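Local coordinates for ileal bile acid-binding protein (Danio rerio, PDB 3ELX) that probably binds bile acids such as cholate, and perhaps fatty acids, as a small intracellular lipid carrier with a ten-stranded beta-barrel, at residues F38-T52 against Q55-V69. Sequence-based numbering, arbitrary orientation.
Sequences FKLVTEIVQNGDDFT and QYYPNNHVVTNKFIV. With EDO (1,2-ethanediol), chain B.
Pro58 lies squarely over one face of the Phe38 ring, its CG 3.6 Å from the ring centroid, while the backbone O of Tyr56 sits at that ring's edge. Leu40 repeats the theme on the neighbouring aromatic: its CD1 rests over the middle of one Tyr57 face, 3.7 Å from the centroid, and Pro58 CD borders the edge. Farther along, Phe51 and Phe67 have nearly parallel planes (14°) but barely overlap; CB of Phe51 lies over a Phe67 face while its CD1 comes within 3.5 Å of Phe67 CE2. Phe67 reaches it with CG wedged between backbone N and carbonyl carbon (chi1 58°).

Strands 41-47, 50-57 and 61-68 form two successive antiparallel hairpins of the barrel wall, sharing the middle strand. Tyr56 turns its edge to strand 41-47, and its hydroxyl donates to Glu43 OE1 at 2.8 Å. Near the first hairpin's open end, away from its turn at Asn47 to Asp50, a water bridges Val41 N and Tyr56 O. Paired backbone bonds link Phe51 and Phe67.

An alanine in place of Phe38 would strip Pro58 of its aromatic partner and is likely to leave the turn after Tyr57 less firmly held.

Gln55 and Tyr57 each line a different cholate site in a ligand-bound structure of this protein; no cholate is bound here. Tyr57 OH gives Gln55 OE1 a weak bond and Gln55 NE2 holds a water shared with Thr42 OG1, which probably limits how freely the amide turns.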
loop_
_atom_site.group_PDB
_atom_site.type_symbol
_atom_site.label_atom_id
_atom_site.label_comp_id
_atom_site.label_asym_id
_atom_site.label_seq_id
_atom_site.Cartn_x
_atom_site.Cartn_y
_atom_site.Cartn_z
ATOM N N PHE A 38 -5.297 -13.508 -4.499
ATOM C CA PHE A 38 -6.113 -12.740 -3.554
ATOM C C PHE A 38 -6.241 -11.307 -4.062
ATOM O O PHE A 38 -5.270 -10.726 -4.545
ATOM C CB PHE A 38 -5.468 -12.774 -2.162
ATOM C CG PHE A 38 -6.297 -12.131 -1.063
ATOM C CD1 PHE A 38 -7.338 -12.832 -0.450
ATOM C CD2 PHE A 38 -6.015 -10.842 -0.625
ATOM C CE1 PHE A 38 -8.092 -12.254 0.578
ATOM C CE2 PHE A 38 -6.772 -10.246 0.400
ATOM C CZ PHE A 38 -7.808 -10.951 1.000
ATOM N N LYS A 39 -7.442 -10.746 -3.961
ATOM C CA LYS A 39 -7.663 -9.357 -4.360
ATOM C C LYS A 39 -7.784 -8.497 -3.106
ATOM O O LYS A 39 -8.782 -8.560 -2.391
ATOM C CB LYS A 39 -8.910 -9.229 -5.244
ATOM C CG LYS A 39 -8.834 -10.052 -6.513
ATOM C CD LYS A 39 -9.922 -9.692 -7.515
ATOM C CE LYS A 39 -11.149 -10.545 -7.351
ATOM N NZ LYS A 39 -10.906 -12.003 -7.584
ATOM N N LEU A 40 -6.760 -7.706 -2.829
ATOM C CA LEU A 40 -6.791 -6.881 -1.635
ATOM C C LEU A 40 -7.806 -5.750 -1.776
ATOM O O LEU A 40 -7.772 -5.003 -2.764
ATOM C CB LEU A 40 -5.420 -6.279 -1.388
ATOM C CG LEU A 40 -5.236 -5.488 -0.098
ATOM C CD1 LEU A 40 -5.228 -6.458 1.077
ATOM C CD2 LEU A 40 -3.924 -4.692 -0.156
ATOM N N VAL A 41 -8.683 -5.621 -0.779
ATOM C CA VAL A 41 -9.588 -4.471 -0.671
ATOM C C VAL A 41 -8.990 -3.419 0.252
ATOM O O VAL A 41 -8.509 -3.729 1.346
ATOM C CB VAL A 41 -10.995 -4.871 -0.187
ATOM C CG1 VAL A 41 -11.863 -3.645 0.077
ATOM C CG2 VAL A 41 -11.660 -5.752 -1.231
ATOM N N THR A 42 -9.012 -2.182 -0.228
ATOM C CA THR A 42 -8.495 -1.032 0.500
ATOM C C THR A 42 -9.642 -0.079 0.771
ATOM O O THR A 42 -10.390 0.267 -0.142
ATOM C CB THR A 42 -7.425 -0.291 -0.334
ATOM O OG1 THR A 42 -6.320 -1.163 -0.587
ATOM C CG2 THR A 42 -6.909 0.924 0.407
ATOM N N GLU A 43 -9.777 0.351 2.019
ATOM C CA GLU A 43 -10.745 1.375 2.373
ATOM C C GLU A 43 -9.984 2.624 2.811
ATOM O O GLU A 43 -9.119 2.553 3.691
ATOM C CB GLU A 43 -11.635 0.872 3.499
ATOM C CG GLU A 43 -12.687 1.851 3.948
ATOM C CD GLU A 43 -13.427 1.358 5.178
ATOM O OE1 GLU A 43 -12.976 0.371 5.815
ATOM O OE2 GLU A 43 -14.463 1.961 5.504
ATOM N N ILE A 44 -10.310 3.755 2.195
ATOM C CA ILE A 44 -9.634 5.008 2.543
ATOM C C ILE A 44 -10.641 6.075 2.953
ATOM O O ILE A 44 -11.665 6.263 2.293
ATOM C CB ILE A 44 -8.747 5.540 1.395
ATOM C CG1 ILE A 44 -7.791 4.446 0.906
ATOM C CG2 ILE A 44 -7.948 6.789 1.862
ATOM C CD1 ILE A 44 -7.240 4.696 -0.482
ATOM N N VAL A 45 -10.350 6.752 4.066
ATOM C CA VAL A 45 -11.059 7.967 4.438
ATOM C C VAL A 45 -10.021 9.082 4.439
ATOM O O VAL A 45 -9.050 9.045 5.213
ATOM C CB VAL A 45 -11.780 7.857 5.812
ATOM C CG1 VAL A 45 -12.476 9.174 6.139
ATOM C CG2 VAL A 45 -12.793 6.716 5.805
ATOM N N GLN A 46 -10.192 10.032 3.528
ATOM C CA GLN A 46 -9.267 11.144 3.393
ATOM C C GLN A 46 -10.009 12.428 3.740
ATOM O O GLN A 46 -10.989 12.788 3.075
ATOM C CB GLN A 46 -8.722 11.231 1.970
ATOM C CG GLN A 46 -7.842 12.442 1.764
ATOM C CD GLN A 46 -7.472 12.713 0.315
ATOM O OE1 GLN A 46 -6.620 13.561 0.050
ATOM N NE2 GLN A 46 -8.119 12.025 -0.626
ATOM N N ASN A 47 -9.554 13.088 4.800
ATOM C CA ASN A 47 -10.065 14.393 5.166
ATOM C C ASN A 47 -8.902 15.379 5.085
ATOM O O ASN A 47 -8.158 15.589 6.045
ATOM C CB ASN A 47 -10.719 14.345 6.553
ATOM C CG ASN A 47 -11.947 13.425 6.601
ATOM O OD1 ASN A 47 -12.625 13.205 5.598
ATOM N ND2 ASN A 47 -12.223 12.881 7.776
ATOM N N GLY A 48 -8.724 15.960 3.903
ATOM C CA GLY A 48 -7.556 16.797 3.633
ATOM C C GLY A 48 -6.271 15.994 3.745
ATOM O O GLY A 48 -6.093 14.989 3.051
ATOM N N ASP A 49 -5.388 16.447 4.628
ATOM C CA ASP A 49 -4.100 15.788 4.862
ATOM C C ASP A 49 -4.228 14.588 5.800
ATOM O O ASP A 49 -3.269 13.835 5.985
ATOM C CB ASP A 49 -3.106 16.764 5.482
ATOM C CG ASP A 49 -2.689 17.871 4.528
ATOM O OD1 ASP A 49 -2.217 18.915 5.017
ATOM O OD2 ASP A 49 -2.835 17.682 3.301
ATOM N N ASP A 50 -5.413 14.424 6.386
ATOM C CA ASP A 50 -5.665 13.381 7.380
ATOM C C ASP A 50 -6.223 12.122 6.717
ATOM O O ASP A 50 -7.347 12.127 6.202
ATOM C CB ASP A 50 -6.638 13.952 8.421
ATOM C CG ASP A 50 -6.967 12.981 9.541
ATOM O OD1 ASP A 50 -7.022 11.760 9.303
ATOM O OD2 ASP A 50 -7.228 13.472 10.668
ATOM N N PHE A 51 -5.440 11.040 6.734
ATOM C CA PHE A 51 -5.847 9.772 6.106
ATOM C C PHE A 51 -6.050 8.663 7.121
ATOM O O PHE A 51 -5.285 8.543 8.084
ATOM C CB PHE A 51 -4.769 9.258 5.147
ATOM C CG PHE A 51 -4.668 10.010 3.860
ATOM C CD1 PHE A 51 -4.004 11.230 3.807
ATOM C CD2 PHE A 51 -5.194 9.470 2.682
ATOM C CE1 PHE A 51 -3.887 11.925 2.614
ATOM C CE2 PHE A 51 -5.073 10.162 1.471
ATOM C CZ PHE A 51 -4.420 11.383 1.437
ATOM N N THR A 52 -7.066 7.838 6.880
ATOM C CA THR A 52 -7.206 6.543 7.549
ATOM C C THR A 52 -7.229 5.515 6.430
ATOM O O THR A 52 -8.124 5.537 5.576
ATOM C CB THR A 52 -8.504 6.447 8.371
ATOM O OG1 THR A 52 -8.546 7.512 9.326
ATOM C CG2 THR A 52 -8.590 5.095 9.094
ATOM N N GLN A 55 -6.483 -1.873 5.031
ATOM C CA GLN A 55 -6.303 -2.949 4.057
ATOM C C GLN A 55 -6.777 -4.255 4.660
ATOM O O GLN A 55 -6.411 -4.609 5.789
ATOM C CB GLN A 55 -4.835 -3.090 3.622
ATOM C CG GLN A 55 -4.267 -1.835 2.980
ATOM C CD GLN A 55 -2.772 -1.936 2.762
ATOM O OE1 GLN A 55 -2.036 -2.369 3.645
ATOM N NE2 GLN A 55 -2.316 -1.531 1.589
ATOM N N TYR A 56 -7.576 -4.981 3.884
ATOM C CA TYR A 56 -8.172 -6.225 4.326
ATOM C C TYR A 56 -7.414 -7.420 3.765
ATOM O O TYR A 56 -7.729 -7.937 2.690
ATOM C CB TYR A 56 -9.650 -6.257 3.923
ATOM C CG TYR A 56 -10.470 -5.204 4.639
ATOM C CD1 TYR A 56 -11.101 -5.491 5.844
ATOM C CD2 TYR A 56 -10.603 -3.909 4.115
ATOM C CE1 TYR A 56 -11.852 -4.537 6.521
ATOM C CE2 TYR A 56 -11.360 -2.941 4.782
ATOM C CZ TYR A 56 -11.981 -3.259 5.988
ATOM O OH TYR A 56 -12.721 -2.313 6.682
ATOM N N TYR A 57 -6.393 -7.836 4.502
ATOM C CA TYR A 57 -5.570 -8.966 4.095
ATOM C C TYR A 57 -6.260 -10.296 4.401
ATOM O O TYR A 57 -7.299 -10.323 5.087
ATOM C CB TYR A 57 -4.191 -8.889 4.759
ATOM C CG TYR A 57 -3.300 -7.852 4.131
ATOM C CD1 TYR A 57 -2.525 -8.157 2.998
ATOM C CD2 TYR A 57 -3.226 -6.574 4.654
ATOM C CE1 TYR A 57 -1.709 -7.200 2.405
ATOM C CE2 TYR A 57 -2.402 -5.613 4.078
ATOM C CZ TYR A 57 -1.656 -5.931 2.951
ATOM O OH TYR A 57 -0.848 -4.978 2.369
ATOM N N PRO A 58 -5.707 -11.410 3.884
ATOM C CA PRO A 58 -6.337 -12.703 4.149
ATOM C C PRO A 58 -6.470 -13.043 5.636
ATOM O O PRO A 58 -5.743 -12.500 6.485
ATOM C CB PRO A 58 -5.391 -13.704 3.469
ATOM C CG PRO A 58 -4.737 -12.882 2.371
ATOM C CD PRO A 58 -4.528 -11.544 3.005
ATOM N N ASN A 59 -7.398 -13.945 5.936
ATOM C CA ASN A 59 -7.580 -14.450 7.305
ATOM C C ASN A 59 -7.915 -13.351 8.306
ATOM O O ASN A 59 -7.485 -13.380 9.471
ATOM C CB ASN A 59 -6.358 -15.277 7.745
ATOM C CG ASN A 59 -6.163 -16.498 6.889
ATOM O OD1 ASN A 59 -7.074 -17.296 6.727
ATOM N ND2 ASN A 59 -4.958 -16.659 6.349
ATOM N N ASN A 60 -8.698 -12.375 7.842
ATOM C CA ASN A 60 -9.200 -11.309 8.709
ATOM C C ASN A 60 -8.098 -10.464 9.331
ATOM O O ASN A 60 -8.252 -9.929 10.422
ATOM C CB ASN A 60 -10.122 -11.889 9.787
ATOM C CG ASN A 60 -11.287 -12.640 9.191
ATOM O OD1 ASN A 60 -12.057 -12.077 8.411
ATOM N ND2 ASN A 60 -11.407 -13.924 9.522
ATOM N N HIS A 61 -6.992 -10.349 8.602
ATOM C CA HIS A 61 -5.882 -9.491 8.971
ATOM C C HIS A 61 -6.175 -8.096 8.441
ATOM O O HIS A 61 -6.045 -7.841 7.244
ATOM C CB HIS A 61 -4.606 -10.068 8.356
ATOM C CG HIS A 61 -3.370 -9.272 8.637
ATOM N ND1 HIS A 61 -3.173 -8.578 9.812
ATOM C CD2 HIS A 61 -2.240 -9.111 7.909
ATOM C CE1 HIS A 61 -1.995 -7.978 9.770
ATOM N NE2 HIS A 61 -1.409 -8.288 8.630
ATOM N N VAL A 62 -6.599 -7.203 9.328
ATOM C CA VAL A 62 -6.895 -5.827 8.917
ATOM C C VAL A 62 -5.745 -4.921 9.335
ATOM O O VAL A 62 -5.367 -4.881 10.509
ATOM C CB VAL A 62 -8.241 -5.335 9.490
ATOM C CG1 VAL A 62 -8.564 -3.941 8.980
ATOM C CG2 VAL A 62 -9.357 -6.293 9.120
ATOM N N VAL A 63 -5.181 -4.204 8.370
ATOM C CA VAL A 63 -4.066 -3.303 8.656
ATOM C C VAL A 63 -4.602 -1.899 8.478
ATOM O O VAL A 63 -5.052 -1.564 7.399
ATOM C CB VAL A 63 -2.879 -3.544 7.705
ATOM C CG1 VAL A 63 -1.743 -2.541 7.972
ATOM C CG2 VAL A 63 -2.365 -4.963 7.846
ATOM N N THR A 64 -4.560 -1.101 9.540
ATOM C CA THR A 64 -5.011 0.286 9.471
ATOM C C THR A 64 -3.882 1.234 9.833
ATOM O O THR A 64 -3.247 1.098 10.887
ATOM C CB THR A 64 -6.205 0.532 10.414
ATOM O OG1 THR A 64 -7.269 -0.346 10.050
ATOM C CG2 THR A 64 -6.713 1.962 10.300
ATOM N N ASN A 65 -3.634 2.185 8.945
ATOM C CA ASN A 65 -2.684 3.254 9.207
ATOM C C ASN A 65 -3.397 4.579 9.188
ATOM O O ASN A 65 -4.136 4.879 8.253
ATOM C CB ASN A 65 -1.544 3.244 8.196
ATOM C CG ASN A 65 -0.441 2.290 8.596
ATOM O OD1 ASN A 65 0.022 2.328 9.733
ATOM N ND2 ASN A 65 -0.040 1.420 7.684
ATOM N N LYS A 66 -3.192 5.345 10.255
ATOM C CA LYS A 66 -3.712 6.700 10.363
ATOM C C LYS A 66 -2.523 7.643 10.360
ATOM O O LYS A 66 -1.608 7.529 11.196
ATOM C CB LYS A 66 -4.533 6.877 11.640
ATOM C CG LYS A 66 -5.801 6.057 11.639
ATOM C CD LYS A 66 -6.434 6.000 13.020
ATOM C CE LYS A 66 -7.585 6.986 13.167
ATOM N NZ LYS A 66 -7.164 8.405 13.020
ATOM N N PHE A 67 -2.515 8.543 9.385
ATOM C CA PHE A 67 -1.415 9.489 9.262
ATOM C C PHE A 67 -1.899 10.837 8.779
ATOM O O PHE A 67 -2.944 10.930 8.129
ATOM C CB PHE A 67 -0.309 8.946 8.346
ATOM C CG PHE A 67 -0.767 8.610 6.951
ATOM C CD1 PHE A 67 -1.181 7.313 6.633
ATOM C CD2 PHE A 67 -0.765 9.581 5.939
ATOM C CE1 PHE A 67 -1.604 6.987 5.323
ATOM C CE2 PHE A 67 -1.172 9.264 4.632
ATOM C CZ PHE A 67 -1.594 7.975 4.323
ATOM N N ILE A 68 -1.153 11.879 9.126
ATOM C CA ILE A 68 -1.395 13.217 8.582
ATOM C C ILE A 68 -0.183 13.575 7.742
ATOM O O ILE A 68 0.952 13.547 8.232
ATOM C CB ILE A 68 -1.621 14.266 9.703
ATOM C CG1 ILE A 68 -2.873 13.885 10.505
ATOM C CG2 ILE A 68 -1.739 15.674 9.104
ATOM C CD1 ILE A 68 -3.026 14.639 11.808
ATOM N N VAL A 69 -0.416 13.886 6.473
ATOM C CA VAL A 69 0.699 14.234 5.587
ATOM C C VAL A 69 1.509 15.377 6.203
ATOM O O VAL A 69 0.946 16.369 6.668
ATOM C CB VAL A 69 0.206 14.611 4.181
ATOM C CG1 VAL A 69 1.378 15.005 3.267
ATOM C CG2 VAL A 69 -0.570 13.447 3.576
HETATM C C1 EDO B . -0.536 1.939 2.225
HETATM O O1 EDO B . 0.601 1.573 1.952
HETATM C C2 EDO B . -0.820 2.677 3.511
HETATM O O2 EDO B . -0.839 1.750 4.606
HETATM O O HOH W 1 -9.672 -7.952 0.788
HETATM O O HOH W 2 -3.934 -0.201 -0.065
HETATM O O HOH W 3 -0.498 18.626 6.854
HETATM O O HOH W 4 -5.686 9.843 10.483
#